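Pyruvate kinase 1 (Trypanosoma brucei brucei, PDB 4KCT) catalyses phosphoryl transfer between phosphoenolpyruvate and ADP to give pyruvate and ATP, and also has an intrinsic decarboxylase activity toward oxaloacetate. Local coordinates at residues V25-P30 against V48-F53; I79-D84 against G205-F210. One frame throughout, in Å; residues are numbered along the deposited sequence.

Contact 1: V25-P30 against V48-F53; sequences VCTIGP and VARMNF. With K (potassium ion), chain D.
Two hydrogen bonds grip T27 OG1: R50 NH1 donates to it at 2.8 Å, and L330 O on the neighbouring strand is its second partner. The hydroxyl sits beside its backbone N (chi1 -50°), and the R50 chain, extended from CG to NE with CG anti to its N, runs alongside T27. OG1 therefore meets the guanidinium at its edge, 6° out of the plane. N52 CB lies 3.9 Å above one face of that group, toward its rim, while R50 NE is taken by a salt bridge to D84. The backbones pair in parallel, C26 N to V48 O at 3.0 Å, R50 N to C26 O at 2.8 Å and I28 N to R50 O at 2.9 Å. These are the first two strands of the TIM barrel, joined through helix 35-44 in a beta-alpha-beta crossover. V25, T27, V48 and R50 share one face of the sheet; C26 and A49 share the other. Past the last bridge pair, T27 with R50, I28 packs on helices 35-44 and 58-75 and brings CG1 to 3.9 Å from A49 CB. There a water accepts from N52 N and donates to I28 O, while N52 OD1 binds potassium at 2.7 Å.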
loop_
_atom_site.group_PDB
_atom_site.type_symbol
_atom_site.label_atom_id
_atom_site.label_comp_id
_atom_site.label_asym_id
_atom_site.label_seq_id
_atom_site.Cartn_x
_atom_site.Cartn_y
_atom_site.Cartn_z
ATOM N N VAL A 25 19.786 -25.746 15.342
ATOM C CA VAL A 25 20.896 -25.831 16.276
ATOM C C VAL A 25 20.522 -26.876 17.348
ATOM O O VAL A 25 19.453 -26.795 17.930
ATOM C CB VAL A 25 21.083 -24.458 16.974
ATOM C CG1 VAL A 25 22.184 -24.504 18.003
ATOM C CG2 VAL A 25 21.350 -23.365 15.942
ATOM N N CYS A 26 21.359 -27.891 17.526
ATOM C CA CYS A 26 21.113 -28.949 18.530
ATOM C C CYS A 26 22.172 -28.910 19.601
ATOM O O CYS A 26 23.369 -28.912 19.299
ATOM C CB CYS A 26 21.156 -30.329 17.872
ATOM S SG CYS A 26 19.927 -30.506 16.567
ATOM N N THR A 27 21.729 -28.930 20.852
ATOM C CA THR A 27 22.622 -29.109 21.992
ATOM C C THR A 27 23.044 -30.559 22.168
ATOM O O THR A 27 22.206 -31.470 22.146
ATOM C CB THR A 27 21.960 -28.619 23.285
ATOM O OG1 THR A 27 21.441 -27.315 23.059
ATOM C CG2 THR A 27 22.998 -28.569 24.453
ATOM N N ILE A 28 24.351 -30.772 22.341
ATOM C CA ILE A 28 24.888 -32.111 22.483
ATOM C C ILE A 28 24.981 -32.488 23.979
ATOM O O ILE A 28 25.249 -31.637 24.828
ATOM C CB ILE A 28 26.266 -32.233 21.819
ATOM C CG1 ILE A 28 26.196 -31.724 20.360
ATOM C CG2 ILE A 28 26.765 -33.688 21.870
ATOM C CD1 ILE A 28 25.022 -32.289 19.549
ATOM N N GLY A 29 24.651 -33.731 24.291
ATOM C CA GLY A 29 24.711 -34.220 25.678
ATOM C C GLY A 29 24.758 -35.729 25.649
ATOM O O GLY A 29 24.986 -36.311 24.593
ATOM N N PRO A 30 24.527 -36.377 26.806
ATOM C CA PRO A 30 24.666 -37.830 26.872
ATOM C C PRO A 30 23.799 -38.570 25.846
ATOM O O PRO A 30 24.183 -39.627 25.397
ATOM C CB PRO A 30 24.225 -38.181 28.309
ATOM C CG PRO A 30 23.636 -36.932 28.878
ATOM C CD PRO A 30 24.188 -35.777 28.104
ATOM N N VAL A 48 24.106 -27.035 13.298
ATOM C CA VAL A 48 25.103 -26.487 14.265
ATOM C C VAL A 48 24.979 -27.271 15.553
ATOM O O VAL A 48 23.864 -27.550 15.997
ATOM C CB VAL A 48 24.837 -25.013 14.609
ATOM C CG1 VAL A 48 25.779 -24.540 15.737
ATOM C CG2 VAL A 48 24.962 -24.118 13.347
ATOM N N ALA A 49 26.124 -27.712 16.092
ATOM C CA ALA A 49 26.170 -28.407 17.363
ATOM C C ALA A 49 26.513 -27.432 18.495
ATOM O O ALA A 49 27.518 -26.715 18.433
ATOM C CB ALA A 49 27.194 -29.548 17.310
ATOM N N ARG A 50 25.615 -27.326 19.454
ATOM C CA ARG A 50 25.801 -26.418 20.586
ATOM C C ARG A 50 26.376 -27.182 21.789
ATOM O O ARG A 50 25.888 -28.263 22.148
ATOM C CB ARG A 50 24.487 -25.778 20.967
ATOM C CG ARG A 50 24.534 -24.901 22.234
ATOM C CD ARG A 50 23.121 -24.427 22.591
ATOM N NE ARG A 50 23.052 -23.644 23.831
ATOM C CZ ARG A 50 22.488 -24.086 24.950
ATOM N NH1 ARG A 50 21.960 -25.325 25.004
ATOM N NH2 ARG A 50 22.475 -23.312 26.024
ATOM N N MET A 51 27.501 -26.690 22.301
ATOM C CA MET A 51 28.051 -27.164 23.557
ATOM C C MET A 51 27.668 -26.183 24.660
ATOM O O MET A 51 28.028 -25.000 24.607
ATOM C CB MET A 51 29.580 -27.251 23.467
ATOM C CG MET A 51 30.100 -28.055 22.264
ATOM S SD MET A 51 31.894 -28.053 22.193
ATOM C CE MET A 51 32.266 -26.316 21.882
ATOM N N ASN A 52 26.955 -26.679 25.663
ATOM C CA ASN A 52 26.531 -25.860 26.765
ATOM C C ASN A 52 27.550 -25.915 27.871
ATOM O O ASN A 52 27.610 -26.898 28.622
ATOM C CB ASN A 52 25.186 -26.343 27.304
ATOM C CG ASN A 52 24.639 -25.429 28.399
ATOM O OD1 ASN A 52 25.255 -24.407 28.752
ATOM N ND2 ASN A 52 23.497 -25.795 28.945
ATOM N N PHE A 53 28.401 -24.894 27.936
ATOM C CA PHE A 53 29.492 -24.879 28.917
ATOM C C PHE A 53 29.021 -24.480 30.302
ATOM O O PHE A 53 29.831 -24.379 31.217
ATOM C CB PHE A 53 30.635 -23.944 28.473
ATOM C CG PHE A 53 31.651 -24.603 27.595
ATOM C CD1 PHE A 53 31.267 -25.257 26.430
ATOM C CD2 PHE A 53 33.004 -24.589 27.941
ATOM C CE1 PHE A 53 32.210 -25.848 25.611
ATOM C CE2 PHE A 53 33.948 -25.177 27.127
ATOM C CZ PHE A 53 33.549 -25.845 25.982
HETATM K K K D . 25.071 -21.680 28.896
HETATM O O HOH W 1 26.733 -29.497 25.753
HETATM O O HOH W 2 24.231 -19.902 30.615
HETATM O O HOH W 3 22.180 -21.849 28.760
#

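Contact 2: I79-D84 against G205-F210; sequences IGIALD and GVDMIF. With K (potassium ion), chain D.
I79 points away from 205-210 and packs on helix 58-75 instead, so the contact opens at G80, whose CA lies 3.5 Å from D207 OD2. I81 is held at both backbone ends. Its N-H donates to D207 OD2 at 2.8 Å, using the anti lone pair of that oxygen, while OD1 of the same carboxylate is engaged by R430 and Q427. Its carbonyl receives D207 N at 3.0 Å, in the carbonyl plane, and M208 N only weakly; the I81 side chain crosses V206 at about a right angle, CG2 against CG1. A82 follows with its methyl touching both M208 and F210, which lie on the same face of the sheet. A82 CB sits over the F210 ring in a CH-pi contact, 3.6 Å from the centroid and 20° off the normal, and presses on M208 CG at 3.5 Å, tighter than usual for two carbons. That CG occupies the crowded position between N and C (chi1 59°). L83 restores regular parallel pairing, its N to M208 O and its O from F210 N at 2.9 Å, the latter donor 38° above the carbonyl plane; L83 CB meets I209 CD1. The pairing joins strands 80-84 and 208-211, the third and fourth of the TIM barrel, across a long excursion of the chain. At D84, OD2 reaches the edge of the F210 ring, with carboxylate and ring nearly perpendicular. D84 OD1 binds the potassium ion at 2.7 Å, and OD2 forms salt bridges to R50 and K239. With three positive charges around one buried carboxylate, D84 is probably kept ionised and would in turn offset part of their charge beside the substrate site.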
loop_
_atom_site.group_PDB
_atom_site.type_symbol
_atom_site.label_atom_id
_atom_site.label_comp_id
_atom_site.label_asym_id
_atom_site.label_seq_id
_atom_site.Cartn_x
_atom_site.Cartn_y
_atom_site.Cartn_z
ATOM N N ILE A 79 29.658 -28.764 9.499
ATOM C CA ILE A 79 28.767 -28.533 10.646
ATOM C C ILE A 79 29.389 -27.489 11.584
ATOM O O ILE A 79 30.553 -27.603 11.942
ATOM C CB ILE A 79 28.521 -29.847 11.414
ATOM C CG1 ILE A 79 27.865 -30.888 10.482
ATOM C CG2 ILE A 79 27.752 -29.604 12.720
ATOM C CD1 ILE A 79 26.484 -30.503 9.974
ATOM N N GLY A 80 28.623 -26.441 11.914
ATOM C CA GLY A 80 29.099 -25.406 12.814
ATOM C C GLY A 80 29.238 -25.965 14.225
ATOM O O GLY A 80 28.425 -26.787 14.657
ATOM N N ILE A 81 30.218 -25.467 14.971
ATOM C CA ILE A 81 30.341 -25.800 16.382
ATOM C C ILE A 81 30.262 -24.517 17.232
ATOM O O ILE A 81 30.989 -23.543 16.979
ATOM C CB ILE A 81 31.664 -26.558 16.678
ATOM C CG1 ILE A 81 31.656 -27.936 16.009
ATOM C CG2 ILE A 81 31.854 -26.720 18.192
ATOM C CD1 ILE A 81 33.011 -28.670 16.062
ATOM N N ALA A 82 29.276 -24.469 18.131
ATOM C CA ALA A 82 29.037 -23.284 18.949
ATOM C C ALA A 82 29.389 -23.552 20.393
ATOM O O ALA A 82 28.994 -24.570 20.953
ATOM C CB ALA A 82 27.559 -22.825 18.835
ATOM N N LEU A 83 30.008 -22.567 21.037
ATOM C CA LEU A 83 30.328 -22.658 22.457
ATOM C C LEU A 83 29.416 -21.690 23.218
ATOM O O LEU A 83 29.464 -20.484 22.991
ATOM C CB LEU A 83 31.814 -22.313 22.687
ATOM C CG LEU A 83 32.366 -22.567 24.104
ATOM C CD1 LEU A 83 33.890 -22.640 24.087
ATOM C CD2 LEU A 83 31.875 -21.499 25.095
ATOM N N ASP A 84 28.509 -22.234 24.032
ATOM C CA ASP A 84 27.527 -21.404 24.754
ATOM C C ASP A 84 28.017 -21.180 26.190
ATOM O O ASP A 84 28.143 -22.132 26.948
ATOM C CB ASP A 84 26.139 -22.098 24.733
ATOM C CG ASP A 84 25.015 -21.221 25.299
ATOM O OD1 ASP A 84 25.183 -20.692 26.415
ATOM O OD2 ASP A 84 23.930 -21.103 24.653
ATOM N N GLY A 205 39.262 -24.221 17.872
ATOM C CA GLY A 205 38.748 -23.773 16.584
ATOM C C GLY A 205 37.215 -23.815 16.480
ATOM O O GLY A 205 36.674 -24.198 15.436
ATOM N N VAL A 206 36.506 -23.350 17.510
ATOM C CA VAL A 206 35.023 -23.281 17.407
ATOM C C VAL A 206 34.627 -22.169 16.442
ATOM O O VAL A 206 35.393 -21.252 16.193
ATOM C CB VAL A 206 34.304 -23.094 18.776
ATOM C CG1 VAL A 206 34.719 -24.200 19.763
ATOM C CG2 VAL A 206 34.590 -21.719 19.361
ATOM N N ASP A 207 33.441 -22.286 15.862
ATOM C CA ASP A 207 33.005 -21.358 14.831
ATOM C C ASP A 207 32.279 -20.127 15.383
ATOM O O ASP A 207 32.221 -19.079 14.722
ATOM C CB ASP A 207 32.127 -22.102 13.831
ATOM C CG ASP A 207 32.825 -23.336 13.274
ATOM O OD1 ASP A 207 33.904 -23.150 12.669
ATOM O OD2 ASP A 207 32.407 -24.489 13.602
ATOM N N MET A 208 31.628 -20.283 16.532
ATOM C CA MET A 208 30.866 -19.182 17.101
ATOM C C MET A 208 30.733 -19.336 18.600
ATOM O O MET A 208 30.745 -20.458 19.131
ATOM C CB MET A 208 29.458 -19.117 16.441
ATOM C CG MET A 208 28.645 -20.396 16.628
ATOM S SD MET A 208 27.220 -20.524 15.499
ATOM C CE MET A 208 28.058 -20.879 13.921
ATOM N N ILE A 209 30.568 -18.208 19.278
ATOM C CA ILE A 209 30.248 -18.180 20.691
ATOM C C ILE A 209 28.807 -17.700 20.841
ATOM O O ILE A 209 28.423 -16.711 20.224
ATOM C CB ILE A 209 31.126 -17.139 21.417
ATOM C CG1 ILE A 209 32.613 -17.350 21.076
ATOM C CG2 ILE A 209 30.865 -17.175 22.931
ATOM C CD1 ILE A 209 33.151 -18.729 21.457
ATOM N N PHE A 210 28.011 -18.409 21.631
ATOM C CA PHE A 210 26.742 -17.895 22.092
ATOM C C PHE A 210 26.992 -17.286 23.469
ATOM O O PHE A 210 27.175 -18.018 24.447
ATOM C CB PHE A 210 25.707 -19.035 22.236
ATOM C CG PHE A 210 25.385 -19.761 20.947
ATOM C CD1 PHE A 210 25.720 -19.226 19.708
ATOM C CD2 PHE A 210 24.671 -20.955 20.987
ATOM C CE1 PHE A 210 25.375 -19.885 18.528
ATOM C CE2 PHE A 210 24.270 -21.587 19.815
ATOM C CZ PHE A 210 24.640 -21.065 18.586
HETATM K K K D . 25.071 -21.680 28.896
HETATM O O HOH W 2 24.231 -19.902 30.615
HETATM O O HOH W 3 22.180 -21.849 28.760
#

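Overall arrangement
The two contacts are neighbours in one barrel, centres 10 Å apart, because strands 46-52 and 80-84 lie side by side. A49 N and G80 O, at 2.9 Å, form a probable backbone hydrogen bond between them, and F53 CE1 packs on L83 CG at 3.6 Å. The shortest of the atom contacts between them is the salt bridge from R50 NE of contact 1 to D84 OD2 of contact 2, at 2.8 Å. Both also serve one potassium site: N52 and D84 each supply a ligand, and S54, T85 and two waters complete it. The side chain of R50 is about 4 Å from the bound pyruvate. That of D84 is about 5 Å from it, and magnesium is about 6 Å from each side chain.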